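Local coordinates for Serine/threonine-protein acetyltransferase HopZ1a (Pseudomonas syringae pv. syringae, PDB 5KLP) that transfers acetyl groups from acetyl-CoA to serine, threonine and lysine residues of host proteins once activated by inositol hexakisphosphate, damaging the microtubule network and host immunity, at residues F110-P115 with N159-D164; V190-N195 with A323-F328. The protein carries 10 engineered substitutions. One frame throughout, in Å; residues are numbered along the deposited sequence.

Contact 1: F110-P115 with N159-D164; sequences FPQTCP and NLTLED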
ATOM      1  N   PHE A 110       1.747   7.522   5.197  1.00 16.25           N
ATOM      2  CA  PHE A 110       1.452   8.934   5.372  1.00 17.48           C
ATOM      3  C   PHE A 110       0.496   9.381   4.285  1.00 16.45           C
ATOM      4  O   PHE A 110       0.482   8.809   3.197  1.00 17.43           O
ATOM      5  CB  PHE A 110       2.741   9.773   5.359  1.00 15.30           C
ATOM      6  CG  PHE A 110       3.574   9.592   4.118  1.00 17.14           C
ATOM      7  CD1 PHE A 110       3.352  10.369   2.994  1.00 14.08           C
ATOM      8  CD2 PHE A 110       4.577   8.637   4.081  1.00 22.26           C
ATOM      9  CE1 PHE A 110       4.136  10.197   1.834  1.00 18.73           C
ATOM     10  CE2 PHE A 110       5.359   8.450   2.927  1.00 22.46           C
ATOM     11  CZ  PHE A 110       5.135   9.234   1.809  1.00 22.43           C
ATOM     12  N   PRO A 111      -0.317  10.396   4.583  1.00 16.32           N
ATOM     13  CA  PRO A 111      -1.229  10.937   3.579  1.00 19.12           C
ATOM     14  C   PRO A 111      -0.476  11.886   2.653  1.00 16.42           C
ATOM     15  O   PRO A 111       0.663  12.251   2.968  1.00 16.20           O
ATOM     16  CB  PRO A 111      -2.260  11.677   4.424  1.00 18.31           C
ATOM     17  CG  PRO A 111      -1.438  12.186   5.596  1.00 20.25           C
ATOM     18  CD  PRO A 111      -0.461  11.079   5.883  1.00 20.28           C
ATOM     19  N   GLN A 112      -1.089  12.262   1.536  1.00 19.93           N
ATOM     20  CA  GLN A 112      -0.517  13.273   0.656  1.00 22.13           C
ATOM     21  C   GLN A 112      -0.854  14.668   1.161  1.00 22.69           C
ATOM     22  O   GLN A 112      -1.843  14.852   1.866  1.00 20.13           O
ATOM     23  CB  GLN A 112      -1.026  13.112  -0.770  1.00 17.28           C
ATOM     24  CG  GLN A 112      -0.839  11.715  -1.321  1.00 23.09           C
ATOM     25  CD  GLN A 112       0.622  11.330  -1.455  1.00 29.73           C
ATOM     26  OE1 GLN A 112       1.467  12.150  -1.799  1.00 30.56           O
ATOM     27  NE2 GLN A 112       0.926  10.076  -1.161  1.00 40.44           N
ATOM     28  N   THR A 113      -0.049  15.652   0.776  1.00 22.53           N
ATOM     29  CA  THR A 113      -0.290  17.032   1.190  1.00 19.64           C
ATOM     30  C   THR A 113      -0.524  17.956  -0.017  1.00 19.43           C
ATOM     31  O   THR A 113       0.140  17.844  -1.044  1.00 18.55           O
ATOM     32  CB  THR A 113       0.893  17.543   2.020  1.00 23.64           C
ATOM     33  OG1 THR A 113       1.076  16.691   3.161  1.00 20.83           O
ATOM     34  CG2 THR A 113       0.672  18.988   2.462  1.00 21.59           C
ATOM     35  N   CYS A 114      -1.489  18.853   0.100  1.00 22.13           N
ATOM     36  CA  CYS A 114      -1.702  19.886  -0.896  1.00 16.44           C
ATOM     37  C   CYS A 114      -0.657  20.991  -0.729  1.00 19.56           C
ATOM     38  O   CYS A 114      -0.570  21.602   0.322  1.00 18.84           O
ATOM     39  CB  CYS A 114      -3.117  20.447  -0.755  1.00 16.09           C
ATOM     40  SG  CYS A 114      -3.459  21.835  -1.832  1.00 29.17           S
ATOM     41  N   PRO A 115       0.147  21.240  -1.770  1.00 19.16           N
ATOM     42  CA  PRO A 115       1.245  22.216  -1.773  1.00 24.24           C
ATOM     43  C   PRO A 115       0.788  23.634  -1.459  1.00 23.47           C
ATOM     44  O   PRO A 115       1.520  24.390  -0.817  1.00 22.83           O
ATOM     45  CB  PRO A 115       1.779  22.142  -3.210  1.00 24.42           C
ATOM     46  CG  PRO A 115       1.357  20.814  -3.706  1.00 24.34           C
ATOM     47  CD  PRO A 115       0.040  20.528  -3.051  1.00 21.84           C
ATOM     48  N   ASN A 159       5.201  15.022  -6.325  1.00 20.55           N
ATOM     49  CA  ASN A 159       6.275  15.983  -6.582  1.00 22.33           C
ATOM     50  C   ASN A 159       6.630  16.800  -5.343  1.00 21.58           C
ATOM     51  O   ASN A 159       7.802  17.130  -5.124  1.00 21.28           O
ATOM     52  CB  ASN A 159       5.904  16.910  -7.749  1.00 19.87           C
ATOM     53  CG  ASN A 159       6.262  16.295  -9.102  1.00 29.65           C
ATOM     54  OD1 ASN A 159       7.248  15.566  -9.211  1.00 24.45           O
ATOM     55  ND2 ASN A 159       5.457  16.572 -10.125  1.00 19.91           N
ATOM     56  N   LEU A 160       5.627  17.142  -4.535  1.00 20.34           N
ATOM     57  CA  LEU A 160       5.903  17.850  -3.289  1.00 19.28           C
ATOM     58  C   LEU A 160       6.802  16.992  -2.382  1.00 20.20           C
ATOM     59  O   LEU A 160       7.793  17.474  -1.846  1.00 18.36           O
ATOM     60  CB  LEU A 160       4.597  18.232  -2.572  1.00 20.08           C
ATOM     61  CG  LEU A 160       4.732  18.996  -1.250  1.00 22.98           C
ATOM     62  CD1 LEU A 160       5.462  20.340  -1.466  1.00 22.37           C
ATOM     63  CD2 LEU A 160       3.368  19.234  -0.604  1.00 22.06           C
ATOM     64  N   THR A 161       6.456  15.720  -2.225  1.00 18.45           N
ATOM     65  CA  THR A 161       7.265  14.795  -1.436  1.00 23.70           C
ATOM     66  C   THR A 161       8.698  14.712  -1.969  1.00 20.51           C
ATOM     67  O   THR A 161       9.666  14.828  -1.213  1.00 19.38           O
ATOM     68  CB  THR A 161       6.629  13.390  -1.425  1.00 22.10           C
ATOM     69  OG1 THR A 161       5.301  13.494  -0.918  1.00 23.60           O
ATOM     70  CG2 THR A 161       7.429  12.412  -0.543  1.00 18.12           C
ATOM     71  N   LEU A 162       8.829  14.539  -3.280  1.00 20.18           N
ATOM     72  CA  LEU A 162      10.148  14.459  -3.901  1.00 22.26           C
ATOM     73  C   LEU A 162      10.931  15.751  -3.686  1.00 22.92           C
ATOM     74  O   LEU A 162      12.138  15.736  -3.399  1.00 23.23           O
ATOM     75  CB  LEU A 162      10.019  14.157  -5.399  1.00 20.72           C
ATOM     76  CG  LEU A 162       9.407  12.804  -5.770  1.00 22.70           C
ATOM     77  CD1 LEU A 162       9.223  12.683  -7.281  1.00 22.83           C
ATOM     78  CD2 LEU A 162      10.292  11.667  -5.266  1.00 25.58           C
ATOM     79  N   GLU A 163      10.246  16.871  -3.842  1.00 20.20           N
ATOM     80  CA  GLU A 163      10.901  18.165  -3.684  1.00 23.27           C
ATOM     81  C   GLU A 163      11.453  18.319  -2.271  1.00 26.06           C
ATOM     82  O   GLU A 163      12.598  18.748  -2.065  1.00 21.88           O
ATOM     83  CB  GLU A 163       9.924  19.289  -4.004  1.00 21.47           C
ATOM     84  CG  GLU A 163      10.509  20.672  -3.891  1.00 38.53           C
ATOM     85  CD  GLU A 163       9.437  21.742  -3.977  1.00 62.86           C
ATOM     86  OE1 GLU A 163       8.463  21.663  -3.200  1.00 68.43           O
ATOM     87  OE2 GLU A 163       9.568  22.659  -4.818  1.00 73.86           O
ATOM     88  N   ASP A 164      10.633  17.960  -1.293  1.00 19.99           N
ATOM     89  CA  ASP A 164      11.033  18.074   0.097  1.00 25.23           C
ATOM     90  C   ASP A 164      12.168  17.101   0.419  1.00 25.04           C
ATOM     91  O   ASP A 164      13.121  17.472   1.089  1.00 28.85           O
ATOM     92  CB  ASP A 164       9.822  17.857   1.023  1.00 20.93           C
ATOM     93  CG  ASP A 164       8.824  19.024   0.975  1.00 31.94           C
ATOM     94  OD1 ASP A 164       9.263  20.173   0.733  1.00 33.86           O
ATOM     95  OD2 ASP A 164       7.608  18.802   1.188  1.00 30.42           O
TER
HETATM   96  O   HOH W   1       2.429  15.174  -0.591  1.00 17.78           O
HETATM   97  O   HOH W   2       4.035  11.206  -1.876  1.00 23.35           O

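Contact 2: V190-N195 with A323-F328; sequences VMYSLN and ASIDGF. With IHP (inositol hexakisphosphate), chain D.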
ATOM      1  N   VAL A 190      -5.610   3.668   2.886  1.00 15.08           N
ATOM      2  CA  VAL A 190      -4.965   3.368   4.145  1.00 17.92           C
ATOM      3  C   VAL A 190      -4.804   1.860   4.319  1.00 18.66           C
ATOM      4  O   VAL A 190      -3.765   1.406   4.778  1.00 17.57           O
ATOM      5  CB  VAL A 190      -5.736   3.932   5.340  1.00 15.28           C
ATOM      6  CG1 VAL A 190      -5.053   3.550   6.631  1.00 13.38           C
ATOM      7  CG2 VAL A 190      -5.854   5.456   5.241  1.00 21.12           C
HETATM    8  N   MSE A 191      -5.835   1.093   3.964  1.00 15.40           N
HETATM    9  CA  MSE A 191      -5.787  -0.360   4.105  1.00 14.55           C
HETATM   10  C   MSE A 191      -4.771  -0.960   3.120  1.00 14.41           C
HETATM   11  O   MSE A 191      -4.029  -1.874   3.487  1.00 17.87           O
HETATM   12  CB  MSE A 191      -7.175  -0.977   3.894  1.00 13.19           C
HETATM   13  CG  MSE A 191      -8.120  -0.787   5.091  1.00 17.60           C
HETATM   14 SE   MSE A 191      -7.306  -1.484   6.766  1.00 32.83          SE
HETATM   15  CE  MSE A 191      -6.908   0.241   7.627  1.00 22.92           C
ATOM     16  N   TYR A 192      -4.725  -0.456   1.885  1.00 14.00           N
ATOM     17  CA  TYR A 192      -3.714  -0.949   0.934  1.00 16.22           C
ATOM     18  C   TYR A 192      -2.317  -0.634   1.455  1.00 13.22           C
ATOM     19  O   TYR A 192      -1.421  -1.465   1.397  1.00 15.13           O
ATOM     20  CB  TYR A 192      -3.885  -0.343  -0.467  1.00 14.18           C
ATOM     21  CG  TYR A 192      -4.957  -1.022  -1.290  1.00 16.16           C
ATOM     22  CD1 TYR A 192      -4.711  -2.228  -1.930  1.00 16.12           C
ATOM     23  CD2 TYR A 192      -6.235  -0.467  -1.393  1.00 16.67           C
ATOM     24  CE1 TYR A 192      -5.710  -2.862  -2.676  1.00 13.57           C
ATOM     25  CE2 TYR A 192      -7.227  -1.087  -2.130  1.00 17.23           C
ATOM     26  CZ  TYR A 192      -6.958  -2.279  -2.771  1.00 15.64           C
ATOM     27  OH  TYR A 192      -7.955  -2.890  -3.501  1.00 17.42           O
ATOM     28  N   SER A 193      -2.141   0.576   1.974  1.00 11.56           N
ATOM     29  CA  SER A 193      -0.834   0.987   2.463  1.00 17.22           C
ATOM     30  C   SER A 193      -0.395   0.145   3.661  1.00 17.93           C
ATOM     31  O   SER A 193       0.774  -0.225   3.770  1.00 16.99           O
ATOM     32  CB  SER A 193      -0.845   2.481   2.828  1.00 19.44           C
ATOM     33  OG  SER A 193      -1.071   3.290   1.679  1.00 22.96           O
ATOM     34  N   LEU A 194      -1.329  -0.127   4.574  1.00 20.52           N
ATOM     35  CA  LEU A 194      -1.029  -0.969   5.734  1.00 16.30           C
ATOM     36  C   LEU A 194      -0.692  -2.381   5.273  1.00 16.45           C
ATOM     37  O   LEU A 194       0.299  -2.971   5.706  1.00 19.30           O
ATOM     38  CB  LEU A 194      -2.207  -0.980   6.727  1.00 15.72           C
ATOM     39  CG  LEU A 194      -2.077  -1.931   7.919  1.00 19.88           C
ATOM     40  CD1 LEU A 194      -0.818  -1.602   8.718  1.00 18.71           C
ATOM     41  CD2 LEU A 194      -3.318  -1.883   8.831  1.00 20.58           C
ATOM     42  N   ASN A 195      -1.513  -2.925   4.385  1.00 17.23           N
ATOM     43  CA  ASN A 195      -1.236  -4.258   3.862  1.00 16.28           C
ATOM     44  C   ASN A 195       0.113  -4.297   3.170  1.00 18.09           C
ATOM     45  O   ASN A 195       0.875  -5.250   3.322  1.00 17.90           O
ATOM     46  CB  ASN A 195      -2.327  -4.713   2.885  1.00 15.20           C
ATOM     47  CG  ASN A 195      -2.103  -6.141   2.401  1.00 21.38           C
ATOM     48  OD1 ASN A 195      -1.481  -6.363   1.371  1.00 21.67           O
ATOM     49  ND2 ASN A 195      -2.593  -7.114   3.168  1.00 21.57           N
ATOM     50  N   ALA A 323     -14.098  -7.501  -3.015  1.00 23.67           N
ATOM     51  CA  ALA A 323     -14.090  -6.772  -1.747  1.00 27.01           C
ATOM     52  C   ALA A 323     -13.025  -7.326  -0.804  1.00 24.79           C
ATOM     53  O   ALA A 323     -13.117  -7.165   0.408  1.00 20.02           O
ATOM     54  CB  ALA A 323     -15.459  -6.831  -1.084  1.00 26.81           C
ATOM     55  N   SER A 324     -12.004  -7.958  -1.372  1.00 21.71           N
ATOM     56  CA  SER A 324     -10.903  -8.501  -0.578  1.00 26.89           C
ATOM     57  C   SER A 324     -10.274  -7.499   0.414  1.00 23.50           C
ATOM     58  O   SER A 324      -9.950  -7.871   1.544  1.00 18.37           O
ATOM     59  CB  SER A 324      -9.819  -9.055  -1.513  1.00 18.95           C
ATOM     60  OG  SER A 324      -8.742  -9.612  -0.781  1.00 22.64           O
ATOM     61  N   ILE A 325     -10.093  -6.243  -0.002  1.00 18.40           N
ATOM     62  CA  ILE A 325      -9.445  -5.249   0.862  1.00 18.83           C
ATOM     63  C   ILE A 325     -10.329  -4.941   2.074  1.00 17.95           C
ATOM     64  O   ILE A 325      -9.832  -4.644   3.159  1.00 17.72           O
ATOM     65  CB  ILE A 325      -9.107  -3.939   0.108  1.00 19.10           C
ATOM     66  CG1 ILE A 325      -8.132  -3.085   0.926  1.00 15.86           C
ATOM     67  CG2 ILE A 325     -10.373  -3.132  -0.215  1.00 17.63           C
ATOM     68  CD1 ILE A 325      -6.794  -3.750   1.223  1.00 15.67           C
ATOM     69  N   ASP A 326     -11.635  -5.055   1.890  1.00 17.93           N
ATOM     70  CA  ASP A 326     -12.582  -4.845   2.989  1.00 21.43           C
ATOM     71  C   ASP A 326     -12.478  -6.005   3.976  1.00 25.73           C
ATOM     72  O   ASP A 326     -12.664  -5.834   5.185  1.00 21.23           O
ATOM     73  CB  ASP A 326     -13.993  -4.690   2.419  1.00 24.16           C
ATOM     74  CG  ASP A 326     -14.079  -3.529   1.415  1.00 37.63           C
ATOM     75  OD1 ASP A 326     -13.650  -2.387   1.743  1.00 33.40           O
ATOM     76  OD2 ASP A 326     -14.499  -3.775   0.270  1.00 45.93           O
ATOM     77  N   GLY A 327     -12.128  -7.178   3.456  1.00 19.28           N
ATOM     78  CA  GLY A 327     -11.831  -8.327   4.290  1.00 19.89           C
ATOM     79  C   GLY A 327     -10.557  -8.114   5.099  1.00 20.78           C
ATOM     80  O   GLY A 327     -10.486  -8.482   6.271  1.00 21.54           O
ATOM     81  N   PHE A 328      -9.546  -7.522   4.469  1.00 18.34           N
ATOM     82  CA  PHE A 328      -8.310  -7.208   5.172  1.00 23.00           C
ATOM     83  C   PHE A 328      -8.586  -6.252   6.351  1.00 17.68           C
ATOM     84  O   PHE A 328      -8.016  -6.407   7.426  1.00 20.89           O
ATOM     85  CB  PHE A 328      -7.271  -6.608   4.208  1.00 17.13           C
ATOM     86  CG  PHE A 328      -6.008  -6.151   4.895  1.00 16.81           C
ATOM     87  CD1 PHE A 328      -5.115  -7.074   5.422  1.00 17.33           C
ATOM     88  CD2 PHE A 328      -5.744  -4.801   5.058  1.00 16.24           C
ATOM     89  CE1 PHE A 328      -3.961  -6.656   6.082  1.00 19.00           C
ATOM     90  CE2 PHE A 328      -4.606  -4.376   5.719  1.00 18.60           C
ATOM     91  CZ  PHE A 328      -3.710  -5.306   6.232  1.00 18.35           C
TER
HETATM   92  C1  IHP D 401      -2.648 -13.791   7.491  1.00 32.19           C
HETATM   93  C2  IHP D 401      -2.882 -12.670   6.381  1.00 29.30           C
HETATM   94  C3  IHP D 401      -4.005 -12.781   5.280  1.00 41.92           C
HETATM   95  C4  IHP D 401      -4.807 -14.164   5.309  1.00 35.79           C
HETATM   96  C5  IHP D 401      -4.161 -15.353   5.994  1.00 35.34           C
HETATM   97  C6  IHP D 401      -3.806 -14.861   7.390  1.00 41.40           C
HETATM   98  O11 IHP D 401      -1.443 -14.299   7.453  1.00 41.17           O
HETATM   99  P1  IHP D 401      -0.227 -14.363   8.630  1.00 32.60           P
HETATM  100  O21 IHP D 401       1.136 -14.133   7.981  1.00 42.79           O
HETATM  101  O31 IHP D 401      -0.218 -15.745   9.291  1.00 48.03           O
HETATM  102  O41 IHP D 401      -0.369 -13.341   9.746  1.00 36.45           O
HETATM  103  O12 IHP D 401      -1.710 -12.210   5.825  1.00 22.03           O
HETATM  104  P2  IHP D 401      -1.314 -10.596   6.095  1.00 23.28           P
HETATM  105  O22 IHP D 401      -1.179 -10.342   7.611  1.00 22.89           O
HETATM  106  O32 IHP D 401      -0.026 -10.133   5.405  1.00 22.79           O
HETATM  107  O42 IHP D 401      -2.501  -9.715   5.636  1.00 18.87           O
HETATM  108  O13 IHP D 401      -3.415 -12.612   4.163  1.00 45.75           O
HETATM  109  P3  IHP D 401      -3.500 -11.499   2.901  1.00 22.02           P
HETATM  110  O23 IHP D 401      -3.222 -10.027   3.207  1.00 21.35           O
HETATM  111  O33 IHP D 401      -2.299 -12.094   2.169  1.00 18.70           O
HETATM  112  O43 IHP D 401      -4.769 -11.602   2.061  1.00 19.28           O
HETATM  113  O14 IHP D 401      -5.226 -14.523   4.087  1.00 25.15           O
HETATM  114  P4  IHP D 401      -6.729 -14.239   3.548  1.00 26.68           P
HETATM  115  O24 IHP D 401      -6.901 -12.787   3.098  1.00 24.27           O
HETATM  116  O34 IHP D 401      -7.116 -15.185   2.393  1.00 27.00           O
HETATM  117  O44 IHP D 401      -7.759 -14.485   4.666  1.00 29.35           O
HETATM  118  O15 IHP D 401      -3.194 -15.987   5.311  1.00 36.84           O
HETATM  119  P5  IHP D 401      -3.357 -17.572   4.702  1.00 40.09           P
HETATM  120  O25 IHP D 401      -4.821 -18.026   4.756  1.00 37.03           O
HETATM  121  O35 IHP D 401      -2.901 -17.643   3.219  1.00 28.82           O
HETATM  122  O45 IHP D 401      -2.532 -18.591   5.495  1.00 43.87           O
HETATM  123  O16 IHP D 401      -3.566 -15.889   8.202  1.00 55.05           O
HETATM  124  P6  IHP D 401      -3.949 -15.937   9.791  1.00 40.23           P
HETATM  125  O26 IHP D 401      -5.277 -15.223  10.038  1.00 44.34           O
HETATM  126  O36 IHP D 401      -4.065 -17.387  10.296  1.00 54.26           O
HETATM  127  O46 IHP D 401      -2.864 -15.255  10.632  1.00 42.01           O

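Contact 1: F110-P115 with N159-D164
Helix 153-167, which connects strands 138-143 and 175-179 of the mixed sheet of this YopJ-family acetyltransferase, meets the loop leaving strand 105-110 through two successive residues, one apolar and one polar. Asn159 sends its side chain the other way, where OD1 and ND2 hydrogen-bond to the backbone of His244 and Val242. Leu160 does most of the apolar work. Its CG stands anti to the backbone N (chi1 -179°), which carries the branch out to the loop, and methyl CD2 makes the touches. That methyl lies 3.5 Å from Thr113 O and 4.0 Å from Pro115 CG, and the Thr113 side chain meets it with CB and CG2, while OG1 hydrogen-bonds to Asp90. Pro115 crosses the leucine side chain obliquely, and CD2 rests between its ring and the Thr113 carbonyl.

At Thr161 the character changes. OG1 is anti to the carbonyl carbon and faces Gln112, whose chain bends at chi2 (-64°) to bring its amide round. Thr161 OG1 and Gln112 OE1 stay 4.2 Å apart, and two waters bridge them. Water 2 is the firm link: its oxygen is 2.7 Å from Gln112 OE1, to which it donates, and 2.8 Å from Thr161 OG1. It also lies in the plane of the Phe110 ring, at its edge. Water 1 accepts from Thr113 N at 2.9 Å and reaches Gln112 OE1 and Thr161 OG1 only weakly.

No direct hydrogen bond joins helix to loop, so the polar half depends on ordered water. Gln112 NE2 makes a weak bond to the backbone O of catalytic His123, and the Gln112 side chain lies about 5 Å from that of catalytic Glu143 (nearest atoms), so this solvent-mediated grip may bear on the active site's second shell.

Contact 2: V190-N195 with A323-F328
Two helices cross here at 69°, their axes 9.8 Å apart, in the wall of the inositol hexakisphosphate pocket. Helix 189-202 starts at the catalytic Cys189, as the nucleophile-bearing helix does in clan CA cysteine proteases, and helix 324-340 is the last helix of the chain.

Asn195 reads best from CB outward. The CB sits over one face of the Phe328 ring, 3.8 Å from its centroid, in a CH-pi contact. With CG anti to the backbone N, the amide continues across that same face, its plane almost perpendicular to the ring. The tip, ND2, is offset toward the rim and comes within 3.3 Å of Phe328 CE1. It then donates to IHP O23 at 3.0 Å, a somewhat bent bond (143°). The ring thus limits where the amide can go, and the phosphate takes one of its N-H groups. A second phosphate reaches Phe328 itself: IHP O42 lies at the ring edge, 3.4 Å from CE1, where the slightly positive rim would probably suit an anionic oxygen. Lys199 and Lys202, further along the helix of Asn195, also hydrogen-bond to the ligand.

One turn before Phe328, Ile325 packs on Tyr192. Its CG1 lies over one face of the Tyr192 ring, 3.9 Å from the centroid, and rests against Met191 CB at 3.8 Å. Tyr192 OH, at the far end of the ring, is hydrogen-bonded to His263 O, which helps fix the ring. Leu194 CG approaches the Phe328 ring at its edge. Met191, modelled as selenomethionine, bends at chi2 and chi3, bringing SE obliquely beside that ring in a Met-aromatic contact, with SE 4.0 Å from Phe328 CD2.

How the contacts relate
Contact 2 belongs to the core: all its touching residues are buried, and its centre lies about 8 Å from the centre of the chain. The centre of contact 1 lies about 17 Å from it, and that contact is only partly buried. Chemistry follows place. The outer contact brings a loop to a helix through one leucine methyl and bridging water, whereas the inner one packs helix on helix with aromatic faces and turns its polar tip to a phosphate. The two do not touch, yet strand 105-110 connects them: it leads into the loop of 110-115, and its Ile109 packs against Ser193 and Leu194. Catalytic residues also lie near both, His123 beside 110-115 and Cys189 just before 190-195.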